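Local coordinates for CBS domain-containing protein CBSX2, chloroplastic (Arabidopsis thaliana, PDB 3SL7) that probably regulates the chloroplast thioredoxin system through its pair of CBS domains, and so modulates plant development, at residues A[26-31]-A[38-43]. Residues are numbered along the deposited sequence; the frame is centred on the assembly and turned at random.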
loop_
_atom_site.group_PDB
_atom_site.type_symbol
_atom_site.label_atom_id
_atom_site.label_comp_id
_atom_site.label_asym_id
_atom_site.label_seq_id
_atom_site.Cartn_x
_atom_site.Cartn_y
_atom_site.Cartn_z
ATOM N N ASP A 26 -17.491 5.668 -5.627
ATOM C CA ASP A 26 -17.756 4.739 -4.530
ATOM C C ASP A 26 -17.203 3.356 -4.824
ATOM O O ASP A 26 -16.558 2.740 -3.971
ATOM C CB ASP A 26 -19.267 4.630 -4.257
ATOM C CG ASP A 26 -19.784 5.752 -3.388
ATOM O OD1 ASP A 26 -18.946 6.424 -2.751
ATOM O OD2 ASP A 26 -21.018 5.954 -3.334
ATOM N N ASP A 27 -17.470 2.856 -6.027
ATOM C CA ASP A 27 -16.964 1.541 -6.396
ATOM C C ASP A 27 -15.443 1.515 -6.487
ATOM O O ASP A 27 -14.822 0.522 -6.115
ATOM C CB ASP A 27 -17.588 1.050 -7.696
ATOM C CG ASP A 27 -19.050 0.698 -7.535
ATOM O OD1 ASP A 27 -19.510 0.526 -6.383
ATOM O OD2 ASP A 27 -19.732 0.586 -8.568
ATOM N N ALA A 28 -14.849 2.596 -6.991
ATOM C CA ALA A 28 -13.397 2.708 -7.043
ATOM C C ALA A 28 -12.821 2.703 -5.624
ATOM O O ALA A 28 -11.847 2.011 -5.346
ATOM C CB ALA A 28 -12.985 3.969 -7.787
ATOM N N LEU A 29 -13.426 3.473 -4.726
ATOM C CA LEU A 29 -13.001 3.472 -3.327
ATOM C C LEU A 29 -13.090 2.072 -2.730
ATOM O O LEU A 29 -12.170 1.624 -2.052
ATOM C CB LEU A 29 -13.839 4.455 -2.499
ATOM C CG LEU A 29 -13.480 5.930 -2.654
ATOM C CD1 LEU A 29 -14.525 6.823 -1.980
ATOM C CD2 LEU A 29 -12.094 6.212 -2.114
ATOM N N GLU A 30 -14.196 1.378 -2.995
ATOM C CA GLU A 30 -14.389 0.021 -2.482
ATOM C C GLU A 30 -13.282 -0.913 -2.980
ATOM O O GLU A 30 -12.744 -1.723 -2.220
ATOM C CB GLU A 30 -15.764 -0.526 -2.879
ATOM C CG GLU A 30 -16.234 -1.690 -2.015
ATOM C CD GLU A 30 -17.636 -2.152 -2.363
ATOM O OE1 GLU A 30 -18.030 -3.250 -1.910
ATOM O OE2 GLU A 30 -18.344 -1.419 -3.085
ATOM N N LEU A 31 -12.955 -0.789 -4.261
ATOM C CA LEU A 31 -11.909 -1.597 -4.879
ATOM C C LEU A 31 -10.558 -1.293 -4.253
ATOM O O LEU A 31 -9.769 -2.206 -3.980
ATOM C CB LEU A 31 -11.860 -1.347 -6.388
ATOM C CG LEU A 31 -10.905 -2.265 -7.154
ATOM C CD1 LEU A 31 -11.305 -3.719 -6.936
ATOM C CD2 LEU A 31 -10.910 -1.926 -8.631
ATOM N N THR A 38 -3.596 1.919 -3.090
ATOM C CA THR A 38 -3.932 3.328 -2.950
ATOM C C THR A 38 -4.129 4.000 -4.300
ATOM O O THR A 38 -4.499 5.170 -4.366
ATOM C CB THR A 38 -2.847 4.087 -2.191
ATOM O OG1 THR A 38 -1.637 4.066 -2.959
ATOM C CG2 THR A 38 -2.615 3.444 -0.825
ATOM N N GLY A 39 -3.869 3.265 -5.379
ATOM C CA GLY A 39 -4.055 3.814 -6.704
ATOM C C GLY A 39 -4.469 2.736 -7.675
ATOM O O GLY A 39 -4.229 1.552 -7.442
ATOM N N LEU A 40 -5.099 3.154 -8.763
ATOM C CA LEU A 40 -5.648 2.223 -9.741
ATOM C C LEU A 40 -5.415 2.736 -11.140
ATOM O O LEU A 40 -5.638 3.922 -11.408
ATOM C CB LEU A 40 -7.161 2.113 -9.552
ATOM C CG LEU A 40 -7.702 1.614 -8.216
ATOM C CD1 LEU A 40 -9.143 2.092 -8.047
ATOM C CD2 LEU A 40 -7.615 0.101 -8.140
ATOM N N PRO A 41 -4.991 1.846 -12.050
ATOM C CA PRO A 41 -4.970 2.232 -13.456
ATOM C C PRO A 41 -6.397 2.300 -13.959
ATOM O O PRO A 41 -7.253 1.524 -13.526
ATOM C CB PRO A 41 -4.217 1.071 -14.134
ATOM C CG PRO A 41 -4.346 -0.075 -13.207
ATOM C CD PRO A 41 -4.437 0.497 -11.825
ATOM N N VAL A 42 -6.661 3.241 -14.854
ATOM C CA VAL A 42 -7.969 3.341 -15.471
ATOM C C VAL A 42 -7.867 2.898 -16.922
ATOM O O VAL A 42 -7.022 3.396 -17.668
ATOM C CB VAL A 42 -8.493 4.787 -15.404
ATOM C CG1 VAL A 42 -9.973 4.848 -15.795
ATOM C CG2 VAL A 42 -8.286 5.359 -13.973
ATOM N N ILE A 43 -8.712 1.955 -17.313
ATOM C CA ILE A 43 -8.749 1.475 -18.685
ATOM C C ILE A 43 -10.105 1.773 -19.307
ATOM O O ILE A 43 -11.050 2.123 -18.595
ATOM C CB ILE A 43 -8.538 -0.048 -18.745
ATOM C CG1 ILE A 43 -9.574 -0.753 -17.857
ATOM C CG2 ILE A 43 -7.135 -0.398 -18.300
ATOM C CD1 ILE A 43 -9.709 -2.234 -18.133
#
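L40 reaches from strand 39-43 to helix 25-35 and sets its two methyl branches against different residues one turn apart, A28 and L31. L40 CD2 meets the isobutyl end of L31, lying 3.9 Å from L31 CD2 and slightly farther from L31 CG, with the two leucine chains crossing at a slant. On the A28 side, L40 CD1 rests 3.8 Å from the backbone oxygen A28 O. The methyl A28 CB is a little farther off, 4.3 Å from L40 CD1. Small A28 suits this place: its single methyl lets the strand leucine come up against the helix backbone itself, and the two CA atoms, A28 CA and L40 CA, are 8.2 Å apart. L31, whose CG is anti to the backbone N (chi1 -173°), brings its CD2 branch against L40, while its CD1 stays clear; leucine fits here because its branched end is long enough to meet L40. L40 instead has CG anti to its own carbonyl carbon (chi1 -60°), which leaves its forked end facing the helix.

Farther out, L40 also packs on V53 of the neighbouring antiparallel strand 49-54, and the backbones of these two residues are hydrogen-bonded. A28 touches L58 and V100, while L31 lies on V19. Elsewhere on the helix surface, D26 forms a salt bridge with K158 of the second subunit and L29 packs on L155 of that subunit.

The join is therefore helix-on-sheet packing within the first CBS domain. No hydrogen bond crosses it, so the contact itself rests on van der Waals touching and a small buried apolar surface, fitted by shape.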